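Local coordinates for maltose-binding protein MalE1 (Thermotoga maritima, PDB 6DTU), which binds malto-oligosaccharides, here maltotetraose, and probably delivers them to a membrane transporter as the solute-binding component of a sugar uptake system, at residues 131-135 and 198-204; 166-170 and 181-186; 3-7 and 277-281; 75-81 and 100-104; 242-246 and 317-321. The contacts are given in a common frame with arbitrary orientation. Numbering follows the deposited sequence.

Contact 1 (131-135 and 198-204)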
# COMPACT_ATOMS: atom_id res chain seq x y z
N ILE A 131 -23.32 -5.72 -1.79
CA ILE A 131 -23.57 -7.12 -2.12
C ILE A 131 -24.73 -7.26 -3.10
O ILE A 131 -24.65 -8.02 -4.06
CB ILE A 131 -23.80 -7.95 -0.84
CG1 ILE A 131 -22.48 -8.08 -0.08
CG2 ILE A 131 -24.37 -9.31 -1.19
CD1 ILE A 131 -22.65 -8.57 1.35
N GLU A 132 -25.82 -6.51 -2.87
CA GLU A 132 -26.98 -6.57 -3.76
C GLU A 132 -26.61 -6.07 -5.16
O GLU A 132 -26.95 -6.70 -6.17
CB GLU A 132 -28.11 -5.73 -3.18
CG GLU A 132 -29.30 -5.53 -4.12
CD GLU A 132 -30.60 -5.40 -3.34
OE1 GLU A 132 -30.72 -4.45 -2.55
OE2 GLU A 132 -31.49 -6.27 -3.50
N ILE A 133 -25.92 -4.94 -5.23
CA ILE A 133 -25.54 -4.37 -6.52
C ILE A 133 -24.62 -5.32 -7.28
O ILE A 133 -24.76 -5.50 -8.50
CB ILE A 133 -24.90 -2.98 -6.32
CG1 ILE A 133 -25.96 -2.01 -5.81
CG2 ILE A 133 -24.31 -2.44 -7.61
CD1 ILE A 133 -25.38 -0.71 -5.33
N ALA A 134 -23.66 -5.93 -6.59
CA ALA A 134 -22.75 -6.87 -7.24
C ALA A 134 -23.50 -8.09 -7.76
O ALA A 134 -23.23 -8.56 -8.87
CB ALA A 134 -21.66 -7.28 -6.28
N LYS A 135 -24.41 -8.64 -6.95
CA LYS A 135 -25.21 -9.77 -7.41
C LYS A 135 -26.01 -9.39 -8.65
O LYS A 135 -26.08 -10.17 -9.61
CB LYS A 135 -26.18 -10.21 -6.32
CG LYS A 135 -25.55 -10.93 -5.16
CD LYS A 135 -26.60 -11.30 -4.09
CE LYS A 135 -25.98 -12.09 -2.95
NZ LYS A 135 -26.97 -12.32 -1.86
N ARG A 198 -18.49 -14.52 3.96
CA ARG A 198 -19.83 -14.28 3.42
C ARG A 198 -19.77 -13.86 1.96
O ARG A 198 -20.53 -14.36 1.12
CB ARG A 198 -20.53 -13.21 4.26
CG ARG A 198 -21.96 -12.91 3.79
CD ARG A 198 -22.55 -11.69 4.48
NE ARG A 198 -23.75 -11.21 3.80
CZ ARG A 198 -24.30 -10.02 4.02
NH1 ARG A 198 -23.75 -9.19 4.90
NH2 ARG A 198 -25.39 -9.64 3.36
N LEU A 199 -18.83 -12.97 1.61
CA LEU A 199 -18.69 -12.55 0.22
C LEU A 199 -18.37 -13.72 -0.70
O LEU A 199 -18.89 -13.81 -1.82
CB LEU A 199 -17.59 -11.49 0.11
CG LEU A 199 -17.73 -10.18 0.89
CD1 LEU A 199 -16.58 -9.26 0.51
CD2 LEU A 199 -19.08 -9.52 0.61
N VAL A 200 -17.52 -14.64 -0.25
CA VAL A 200 -17.20 -15.82 -1.04
C VAL A 200 -18.40 -16.76 -1.10
O VAL A 200 -18.77 -17.25 -2.17
CB VAL A 200 -15.96 -16.53 -0.44
CG1 VAL A 200 -15.67 -17.82 -1.20
CG2 VAL A 200 -14.76 -15.60 -0.48
N ASP A 201 -19.04 -16.99 0.06
CA ASP A 201 -20.16 -17.93 0.13
C ASP A 201 -21.32 -17.45 -0.71
O ASP A 201 -22.04 -18.26 -1.31
CB ASP A 201 -20.63 -18.11 1.57
CG ASP A 201 -19.68 -18.93 2.41
OD1 ASP A 201 -18.76 -19.58 1.86
OD2 ASP A 201 -19.88 -18.96 3.65
N GLU A 202 -21.56 -16.15 -0.73
CA GLU A 202 -22.65 -15.63 -1.54
C GLU A 202 -22.28 -15.43 -3.00
O GLU A 202 -23.11 -14.93 -3.77
CB GLU A 202 -23.22 -14.35 -0.91
CG GLU A 202 -23.83 -14.59 0.45
CD GLU A 202 -24.56 -13.39 1.01
OE1 GLU A 202 -24.94 -12.49 0.23
OE2 GLU A 202 -24.74 -13.34 2.24
N GLY A 203 -21.05 -15.79 -3.40
CA GLY A 203 -20.65 -15.76 -4.79
C GLY A 203 -20.19 -14.41 -5.31
O GLY A 203 -20.00 -14.26 -6.52
N ILE A 204 -20.03 -13.43 -4.43
CA ILE A 204 -19.57 -12.09 -4.81
C ILE A 204 -18.08 -12.10 -5.12
O ILE A 204 -17.59 -11.34 -5.96
CB ILE A 204 -19.87 -11.11 -3.65
CG1 ILE A 204 -21.34 -11.21 -3.24
CG2 ILE A 204 -19.49 -9.67 -4.01
CD1 ILE A 204 -22.27 -10.84 -4.34
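A buried patch of aliphatic side chains, edged on one side by charge, joins helix 127-140 to the end of helix 187-201 and the turn after it. The carboxylate of Glu202 carries the polar chemistry. Its OE1 takes a salt bridge from Lys135 NZ at 2.9 Å across the contact, while OE2 receives NE of Arg198, four residues earlier in the last turn of the helix, at 2.8 Å, so both oxygens are satisfied and the three residues form one network. NH1 and NH2 of Arg198 are both hydrogen-bonded too, NH2 in a salt bridge with Asp128 on the first helix, and Ile131 CD1 lies over one face of the guanidinium, 3.5 Å from Arg198 CZ. Beneath the charges Ile131 CG1 packs on Leu199 CD2 at 3.8 Å, Ala134 CB meets Ile204 CG2 at 3.9 Å, and the straight methylene chain of Lys135 brings its CG to 3.4 Å from Ile204 CD1. The backbone of 198-204 is paired as the helix stops: Gly203 N bonds to Val200 O at 3.0 Å, Ile204 N more weakly to Leu199 O at 2.9 Å, and Ile204 O accepts from Arg146. With positive phi at Gly203, this is a Schellman motif, the classic glycine helix stop; the turn brings Ile204 back against helix 127-140 and Phe148 of strand 146-149, in the helix-on-sheet layer of an alpha/beta lobe.

Contact 2 (166-170 and 181-186)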
# COMPACT_ATOMS: atom_id res chain seq x y z
N GLY A 166 -12.69 -4.23 14.94
CA GLY A 166 -11.92 -4.20 16.18
C GLY A 166 -10.71 -5.09 16.23
O GLY A 166 -10.08 -5.19 17.30
N GLY A 167 -10.37 -5.78 15.15
CA GLY A 167 -9.09 -6.46 15.10
C GLY A 167 -7.95 -5.46 15.08
O GLY A 167 -8.16 -4.27 14.83
N TYR A 168 -6.75 -5.93 15.39
CA TYR A 168 -5.56 -5.07 15.33
C TYR A 168 -4.34 -5.95 15.13
O TYR A 168 -4.38 -7.14 15.41
CB TYR A 168 -5.44 -4.16 16.56
CG TYR A 168 -5.41 -4.90 17.89
CD1 TYR A 168 -4.23 -5.44 18.39
CD2 TYR A 168 -6.57 -5.05 18.65
CE1 TYR A 168 -4.20 -6.12 19.61
CE2 TYR A 168 -6.54 -5.72 19.86
CZ TYR A 168 -5.37 -6.26 20.33
OH TYR A 168 -5.37 -6.93 21.53
N VAL A 169 -3.26 -5.35 14.62
CA VAL A 169 -2.01 -6.10 14.45
C VAL A 169 -1.33 -6.21 15.80
O VAL A 169 -1.38 -7.26 16.45
CB VAL A 169 -1.08 -5.46 13.39
CG1 VAL A 169 0.15 -6.36 13.17
CG2 VAL A 169 -1.84 -5.24 12.09
N PHE A 170 -0.71 -5.12 16.25
CA PHE A 170 -0.08 -5.03 17.55
C PHE A 170 -0.84 -3.98 18.36
O PHE A 170 -1.19 -2.92 17.83
CB PHE A 170 1.39 -4.58 17.39
CG PHE A 170 2.22 -5.49 16.49
CD1 PHE A 170 2.28 -6.84 16.72
CD2 PHE A 170 2.96 -4.97 15.44
CE1 PHE A 170 3.05 -7.68 15.91
CE2 PHE A 170 3.72 -5.79 14.61
CZ PHE A 170 3.77 -7.14 14.84
N ASP A 181 1.16 -8.44 22.00
CA ASP A 181 -0.30 -8.41 22.09
C ASP A 181 -0.81 -8.30 20.66
O ASP A 181 -0.90 -7.20 20.11
CB ASP A 181 -0.76 -7.27 22.99
CG ASP A 181 -2.27 -7.20 23.14
OD1 ASP A 181 -3.01 -7.78 22.32
OD2 ASP A 181 -2.73 -6.54 24.08
N ILE A 182 -1.16 -9.44 20.08
CA ILE A 182 -1.58 -9.51 18.68
C ILE A 182 -3.10 -9.67 18.64
O ILE A 182 -3.66 -10.49 19.37
CB ILE A 182 -0.86 -10.66 17.96
CG1 ILE A 182 0.65 -10.41 17.97
CG2 ILE A 182 -1.34 -10.80 16.52
CD1 ILE A 182 1.43 -11.55 17.34
N GLY A 183 -3.77 -8.87 17.80
CA GLY A 183 -5.23 -8.90 17.78
C GLY A 183 -5.85 -9.40 16.49
O GLY A 183 -7.01 -9.08 16.17
N LEU A 184 -5.12 -10.21 15.75
CA LEU A 184 -5.59 -10.69 14.46
C LEU A 184 -6.44 -11.94 14.57
O LEU A 184 -6.81 -12.51 13.53
CB LEU A 184 -4.40 -10.91 13.52
CG LEU A 184 -3.65 -9.61 13.24
CD1 LEU A 184 -2.37 -9.95 12.49
CD2 LEU A 184 -4.50 -8.67 12.42
N ALA A 185 -6.72 -12.41 15.79
CA ALA A 185 -7.68 -13.49 16.00
C ALA A 185 -8.64 -13.17 17.14
O ALA A 185 -9.21 -14.09 17.73
CB ALA A 185 -6.99 -14.84 16.26
N ASN A 186 -8.80 -11.89 17.47
CA ASN A 186 -9.81 -11.52 18.45
C ASN A 186 -11.19 -11.57 17.81
O ASN A 186 -11.34 -11.88 16.63
CB ASN A 186 -9.45 -10.20 19.16
CG ASN A 186 -9.57 -8.97 18.26
OD1 ASN A 186 -10.16 -9.01 17.17
ND2 ASN A 186 -9.03 -7.87 18.74
O HOH W 1 -7.22 -8.69 21.33
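Tyr168 and Asp181 lead this contact, with Asn186 close behind. The tyrosine, at chi1 near +60°, lays its ring across the second segment, so that Gly183 CA sits 3.6 Å from the ring centroid, 15° off the ring normal, in a CH-pi contact. A beta carbon at Gly183 would collide with Tyr168 CD1, so glycine is what lets the ring lie this close. At the ring's far end Tyr168 OH donates to Asp181 OD1 at 2.6 Å and receives a water at 2.6 Å; the same water accepts from Asn186 ND2 at 3.3 Å. Asn186 ND2 also donates to Gly166 O, 3.2 Å away, while Asn186 OD1 caps Ala189 N at the start of helix 187-201. The antiparallel pairing is loose at Tyr168 and Gly183, whose two mutual backbone bonds are weak; the sound one runs from Gly183 N to Val169 O at 3.2 Å, and Ile182 CA lies 3.2 Å from Val169 O in a CA-H...O contact. Phe170 and Ile182 form a non-hydrogen-bonded pair, with Phe170 CD1 4.1 Å from Ile182 CG1. The chain corners at Val169 and Phe170. Strand 181-183 is an edge of a small three-stranded antiparallel sheet whose middle strand is 168-173; Ile182 faces helix 358-374, Phe170 packs on the loop carrying Val334 and Gln336, and Val169 and Leu184 reach back to helix 155-164.

Contact 3 (3-7 and 277-281)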
# COMPACT_ATOMS: atom_id res chain seq x y z
N PRO A 3 29.87 8.48 -12.14
CA PRO A 3 29.22 7.59 -11.18
C PRO A 3 27.81 7.26 -11.65
O PRO A 3 27.28 7.88 -12.57
CB PRO A 3 29.19 8.44 -9.91
CG PRO A 3 28.94 9.80 -10.44
CD PRO A 3 29.73 9.89 -11.76
N LYS A 4 27.20 6.29 -10.97
CA LYS A 4 25.88 5.81 -11.34
C LYS A 4 25.03 5.62 -10.09
O LYS A 4 25.52 5.13 -9.07
CB LYS A 4 26.01 4.46 -12.05
CG LYS A 4 24.72 3.84 -12.52
CD LYS A 4 25.06 2.54 -13.24
CE LYS A 4 23.87 1.85 -13.74
NZ LYS A 4 24.31 0.71 -14.60
N LEU A 5 23.76 6.00 -10.20
CA LEU A 5 22.74 5.66 -9.21
C LEU A 5 21.71 4.74 -9.84
O LEU A 5 21.13 5.07 -10.88
CB LEU A 5 22.02 6.90 -8.68
CG LEU A 5 22.87 7.92 -7.92
CD1 LEU A 5 22.03 9.11 -7.56
CD2 LEU A 5 23.50 7.26 -6.69
N THR A 6 21.48 3.60 -9.20
CA THR A 6 20.46 2.64 -9.62
C THR A 6 19.32 2.67 -8.62
O THR A 6 19.54 2.65 -7.40
CB THR A 6 21.07 1.25 -9.72
OG1 THR A 6 22.11 1.28 -10.70
CG2 THR A 6 19.99 0.25 -10.17
N ILE A 7 18.09 2.71 -9.14
CA ILE A 7 16.87 2.76 -8.34
C ILE A 7 16.05 1.54 -8.69
O ILE A 7 15.85 1.24 -9.87
CB ILE A 7 16.05 4.01 -8.73
CG1 ILE A 7 16.89 5.28 -8.59
CG2 ILE A 7 14.76 4.08 -7.92
CD1 ILE A 7 16.23 6.50 -9.24
N LEU A 277 25.99 10.28 -2.65
CA LEU A 277 25.41 10.86 -3.86
C LEU A 277 23.92 10.56 -3.95
O LEU A 277 23.14 11.41 -4.41
CB LEU A 277 26.16 10.36 -5.09
CG LEU A 277 25.70 10.88 -6.45
CD1 LEU A 277 25.78 12.40 -6.55
CD2 LEU A 277 26.51 10.20 -7.56
N ALA A 278 23.50 9.36 -3.50
CA ALA A 278 22.08 9.00 -3.49
C ALA A 278 21.29 9.94 -2.59
O ALA A 278 20.22 10.42 -2.96
CB ALA A 278 21.90 7.55 -3.04
N ILE A 279 21.82 10.21 -1.39
CA ILE A 279 21.16 11.16 -0.50
C ILE A 279 21.06 12.53 -1.17
O ILE A 279 20.01 13.19 -1.11
CB ILE A 279 21.89 11.21 0.86
CG1 ILE A 279 21.67 9.90 1.61
CG2 ILE A 279 21.32 12.35 1.71
CD1 ILE A 279 22.59 9.77 2.87
N GLU A 280 22.14 12.99 -1.82
CA GLU A 280 22.12 14.29 -2.49
C GLU A 280 21.04 14.34 -3.57
O GLU A 280 20.33 15.34 -3.70
CB GLU A 280 23.48 14.59 -3.12
CG GLU A 280 23.52 15.88 -3.97
CD GLU A 280 23.50 17.18 -3.15
OE1 GLU A 280 23.63 17.14 -1.91
OE2 GLU A 280 23.36 18.26 -3.77
N PHE A 281 20.96 13.31 -4.39
CA PHE A 281 19.91 13.20 -5.39
C PHE A 281 18.51 13.31 -4.77
O PHE A 281 17.64 14.02 -5.28
CB PHE A 281 20.12 11.88 -6.11
CG PHE A 281 19.06 11.52 -7.08
CD1 PHE A 281 19.03 12.07 -8.33
CD2 PHE A 281 18.11 10.59 -6.74
CE1 PHE A 281 18.06 11.69 -9.24
CE2 PHE A 281 17.13 10.23 -7.63
CZ PHE A 281 17.10 10.77 -8.87
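Strand 4-7 and helix 277-281 cross at -69°, their axes 9.6 Å apart, in the sheet-against-helix packing of an alpha/beta lobe of a periplasmic binding protein. Leu5 and Ala278 have the closest CA atoms, 6.7 Å apart. Leu5 and Ile7 of the extended strand, and Pro3 just before it, point toward the helix, while the alternate Lys4 points away. The helix answers with Leu277, Ala278 and Phe281, residues on one side of it, and the contact is entirely apolar. Leu5 is the central side chain: its CD1 lies 4.2 Å from Leu277 CG and 3.7 Å from Phe281 CB, and its CD2 is 4.0 Å from Ala278 CB, the small alanine letting the leucine close in. Strand 4-9 pairs in parallel with 31-36 and 58-62, and Ile58 of the latter touches both Ala278 and Phe281, whose ring also meets Phe24 edge-to-face. At the two ends Pro3 CG rests 3.8 Å from Leu277 CD2, and Ile7 CD1 stands 4.2 Å from Phe281 CE2.

Contact 4 (75-81 and 100-104)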
# COMPACT_ATOMS: atom_id res chain seq x y z
N ILE A 75 19.51 0.16 5.34
CA ILE A 75 19.15 1.46 4.79
C ILE A 75 19.81 2.53 5.65
O ILE A 75 20.00 2.35 6.85
CB ILE A 75 17.63 1.70 4.60
CG1 ILE A 75 16.87 1.39 5.90
CG2 ILE A 75 17.10 0.91 3.41
CD1 ILE A 75 15.40 1.76 5.86
N GLU A 76 20.19 3.64 5.00
CA GLU A 76 21.06 4.66 5.56
C GLU A 76 20.24 5.78 6.20
O GLU A 76 19.26 6.25 5.61
CB GLU A 76 21.91 5.25 4.44
CG GLU A 76 22.91 6.30 4.85
CD GLU A 76 24.09 5.74 5.64
OE1 GLU A 76 24.23 4.51 5.73
OE2 GLU A 76 24.91 6.56 6.15
N PRO A 77 20.61 6.25 7.39
CA PRO A 77 19.91 7.42 7.95
C PRO A 77 20.08 8.63 7.04
O PRO A 77 21.14 8.82 6.42
CB PRO A 77 20.60 7.64 9.29
CG PRO A 77 21.25 6.33 9.62
CD PRO A 77 21.67 5.77 8.28
N ILE A 78 19.05 9.45 6.96
CA ILE A 78 19.05 10.65 6.12
C ILE A 78 19.27 11.85 7.03
O ILE A 78 18.40 12.16 7.86
CB ILE A 78 17.77 10.78 5.31
CG1 ILE A 78 17.69 9.63 4.31
CG2 ILE A 78 17.74 12.13 4.58
CD1 ILE A 78 16.49 9.72 3.40
N PRO A 79 20.40 12.55 6.93
CA PRO A 79 20.63 13.71 7.78
C PRO A 79 19.69 14.84 7.38
O PRO A 79 19.11 14.86 6.30
CB PRO A 79 22.09 14.08 7.50
CG PRO A 79 22.69 12.80 6.97
CD PRO A 79 21.60 12.16 6.18
N ASN A 80 19.55 15.79 8.30
CA ASN A 80 18.66 16.90 8.06
C ASN A 80 19.05 17.60 6.75
O ASN A 80 20.22 17.66 6.37
CB ASN A 80 18.75 17.86 9.25
CG ASN A 80 18.16 17.26 10.53
OD1 ASN A 80 17.61 16.14 10.55
ND2 ASN A 80 18.29 18.01 11.62
N PHE A 81 18.05 18.14 6.07
CA PHE A 81 18.26 18.84 4.82
C PHE A 81 17.27 19.98 4.76
O PHE A 81 16.28 19.99 5.49
CB PHE A 81 18.11 17.90 3.61
CG PHE A 81 16.80 17.14 3.58
CD1 PHE A 81 15.79 17.55 2.72
CD2 PHE A 81 16.59 16.04 4.40
CE1 PHE A 81 14.57 16.87 2.69
CE2 PHE A 81 15.38 15.36 4.37
CZ PHE A 81 14.37 15.78 3.51
N LYS A 100 15.91 8.17 14.06
CA LYS A 100 16.52 8.65 12.82
C LYS A 100 15.55 8.52 11.66
O LYS A 100 14.69 7.64 11.65
CB LYS A 100 17.78 7.85 12.50
CG LYS A 100 18.86 7.93 13.59
CD LYS A 100 20.08 7.10 13.22
CE LYS A 100 21.11 7.13 14.33
NZ LYS A 100 22.41 6.55 13.90
N LEU A 101 15.72 9.39 10.68
CA LEU A 101 14.93 9.34 9.46
C LEU A 101 15.61 8.41 8.46
O LEU A 101 16.82 8.47 8.27
CB LEU A 101 14.85 10.74 8.87
CG LEU A 101 14.03 10.89 7.59
CD1 LEU A 101 12.57 10.63 7.90
CD2 LEU A 101 14.24 12.27 6.99
N TYR A 102 14.81 7.57 7.80
CA TYR A 102 15.32 6.56 6.87
C TYR A 102 14.72 6.66 5.47
O TYR A 102 14.99 5.79 4.64
CB TYR A 102 15.10 5.16 7.45
CG TYR A 102 16.05 4.80 8.56
CD1 TYR A 102 17.35 4.41 8.27
CD2 TYR A 102 15.66 4.87 9.88
CE1 TYR A 102 18.24 4.07 9.29
CE2 TYR A 102 16.54 4.53 10.90
CZ TYR A 102 17.83 4.15 10.59
OH TYR A 102 18.70 3.80 11.61
N GLY A 103 13.94 7.68 5.18
CA GLY A 103 13.47 7.81 3.82
C GLY A 103 12.89 9.18 3.56
O GLY A 103 12.52 9.91 4.48
N ILE A 104 12.78 9.49 2.27
CA ILE A 104 12.07 10.69 1.84
C ILE A 104 10.70 10.26 1.33
O ILE A 104 10.60 9.61 0.27
CB ILE A 104 12.87 11.48 0.79
CG1 ILE A 104 14.21 11.94 1.37
CG2 ILE A 104 12.08 12.72 0.36
CD1 ILE A 104 14.84 13.13 0.67
O HOH W 2 17.46 5.36 3.78
O HOH W 3 18.24 11.03 10.46
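One direct backbone hydrogen bond ties these segments: Ile78 N donates to Leu101 O at 2.8 Å and a nearly straight 166°. The same oxygen lies 3.3 Å from Pro77 CA in a CA-H...O contact. Water extends the link on both flanks. One water donates to Ile78 O at 2.8 Å and accepts from Leu101 N at 3.0 Å; a second lies 2.7 Å from both Glu76 O and Tyr102 O. The apolar contacts follow two groups. Around Ile78, the CD1 methyl reaches 3.6 Å from Gly103 CA and 3.8 Å from Ile104 CG1, with Phe81 CZ 3.9 Å from Ile104 CD1 and Phe81 CE2 4.2 Å from Leu101 CD2. Around Tyr102, Ile75 CD1 meets its CB at 3.8 Å, and Pro77 CG lies 3.8 Å from Tyr102 CE1. Separately, Ile75 O lies 3.5 Å from Tyr102 CE1, at the ring edge. A loop thus packs over the start of strand 100-109 in an alpha/beta lobe, their end-to-end directions 79° apart, without forming a beta ladder. Tyr102 packs on helix 66-71, strand 260-268 bonds to the backbones of Glu76 and Ile104, and helix 275-286 lies against Phe81 and Ile104, with its Lys275 salt-bridged to Glu76.

Contact 5 (242-246 and 317-321)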
# COMPACT_ATOMS: atom_id res chain seq x y z
N ASP A 242 -14.53 5.43 -16.77
CA ASP A 242 -15.18 6.52 -16.05
C ASP A 242 -15.40 6.04 -14.62
O ASP A 242 -16.48 5.56 -14.25
CB ASP A 242 -16.49 6.88 -16.75
CG ASP A 242 -17.19 8.09 -16.14
OD1 ASP A 242 -16.58 8.78 -15.30
OD2 ASP A 242 -18.34 8.36 -16.55
N TYR A 243 -14.36 6.18 -13.80
CA TYR A 243 -14.36 5.66 -12.44
C TYR A 243 -14.62 6.76 -11.42
O TYR A 243 -14.39 7.95 -11.66
CB TYR A 243 -13.01 5.00 -12.13
CG TYR A 243 -11.92 6.04 -12.09
CD1 TYR A 243 -11.56 6.65 -10.90
CD2 TYR A 243 -11.30 6.45 -13.25
CE1 TYR A 243 -10.60 7.64 -10.87
CE2 TYR A 243 -10.33 7.42 -13.23
CZ TYR A 243 -9.98 8.02 -12.04
OH TYR A 243 -9.02 9.01 -12.03
N GLY A 244 -15.09 6.33 -10.24
CA GLY A 244 -15.12 7.17 -9.07
C GLY A 244 -14.39 6.50 -7.92
O GLY A 244 -14.05 5.31 -7.97
N VAL A 245 -14.10 7.30 -6.88
CA VAL A 245 -13.47 6.82 -5.66
C VAL A 245 -14.34 7.21 -4.48
O VAL A 245 -14.77 8.37 -4.36
CB VAL A 245 -12.04 7.39 -5.49
CG1 VAL A 245 -11.41 6.83 -4.20
CG2 VAL A 245 -11.18 7.09 -6.72
N ALA A 246 -14.61 6.25 -3.59
CA ALA A 246 -15.44 6.47 -2.41
C ALA A 246 -14.89 5.63 -1.28
O ALA A 246 -14.18 4.64 -1.51
CB ALA A 246 -16.89 6.05 -2.70
N ASP A 317 -10.39 12.45 -6.87
CA ASP A 317 -9.73 11.22 -6.45
C ASP A 317 -8.95 11.42 -5.16
O ASP A 317 -8.95 10.55 -4.28
CB ASP A 317 -8.81 10.69 -7.55
CG ASP A 317 -9.54 10.34 -8.83
OD1 ASP A 317 -10.79 10.19 -8.80
OD2 ASP A 317 -8.86 10.22 -9.87
N VAL A 318 -8.25 12.55 -5.04
CA VAL A 318 -7.59 12.90 -3.80
C VAL A 318 -8.60 13.01 -2.67
O VAL A 318 -8.38 12.52 -1.56
CB VAL A 318 -6.79 14.21 -3.98
CG1 VAL A 318 -6.28 14.72 -2.65
CG2 VAL A 318 -5.65 14.00 -4.98
N VAL A 319 -9.74 13.64 -2.94
CA VAL A 319 -10.78 13.76 -1.92
C VAL A 319 -11.29 12.38 -1.50
O VAL A 319 -11.43 12.10 -0.31
CB VAL A 319 -11.90 14.69 -2.41
CG1 VAL A 319 -13.10 14.68 -1.46
CG2 VAL A 319 -11.35 16.10 -2.55
N GLY A 320 -11.51 11.49 -2.47
CA GLY A 320 -12.04 10.17 -2.14
C GLY A 320 -11.07 9.32 -1.33
O GLY A 320 -11.46 8.68 -0.34
N PHE A 321 -9.80 9.28 -1.73
CA PHE A 321 -8.85 8.48 -0.97
C PHE A 321 -8.59 9.08 0.41
O PHE A 321 -8.36 8.34 1.36
CB PHE A 321 -7.54 8.29 -1.77
CG PHE A 321 -7.68 7.31 -2.92
CD1 PHE A 321 -7.90 5.96 -2.69
CD2 PHE A 321 -7.62 7.76 -4.23
CE1 PHE A 321 -8.05 5.08 -3.75
CE2 PHE A 321 -7.78 6.87 -5.28
CZ PHE A 321 -7.99 5.54 -5.04
O HOH W 4 -13.32 10.21 -7.48
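Tyr243 and Val245, alternate residues of strand 243-246, send their side chains toward helix 317-321, and their rotamers decide what each one meets. Tyr243 takes the p rotamer (chi1 67°), which swings the ring out so that its OH donates to Asp317 OD2 in a very short 2.5 Å hydrogen bond, OD2 lying near the ring plane, at its edge. Asp317 is m (chi1 -62°); its CA-to-CB bond points sideways, yet its carboxylate end comes nearer the strand. Its other oxygen, OD1, accepts from a water at 2.9 Å, and that water accepts from Val245 N at 3.1 Å, so the acid reaches both tyrosine hydroxyl and strand backbone. Val245, with chi1 near 180°, sets both methyls on the same side of the Phe321 ring: CG1 stands 3.6 Å from the ring centroid, only 5° off the normal, a CH-pi contact over the face, and CG2 lies 3.7 Å from Phe321 CE2. Gly320 lets the helix come this near, the axes being 6.8 Å apart: a beta carbon there would clash with Val245 O. This is helix packing on the sheet edge of an alpha/beta lobe. Strand 243-246 is one edge of a four-stranded mixed sheet, beside strand 112-116, on which Phe321 also rests; helix 233-238 packs against Tyr243 and Asp317, and strand 302-303 meets Val318 and Phe321.

Contacts 3 and 4 lie in the same region, about 14 Å between centres, and reach the same sheet; helix 275-286 joins them, Ile279 CD1 lying 3.9 Å from Pro77 O. Contact 3 is buried and wholly apolar, whereas contacts 1, 2, 4 and 5 are partly buried; contact 4 adds a backbone bond and bridging waters. Contact 1, about 49 Å from contact 3 between centres and on the opposite side of the chain, has an apolar interior and a charged rim. Its helix 187-201 begins right after contact 2, where Asn186 caps it. Contacts 2 and 5 both pair a tyrosine hydroxyl with an aspartate and use glycine for closeness, but contact 2 joins neighbouring strands of a small sheet and contact 5 strand to helix.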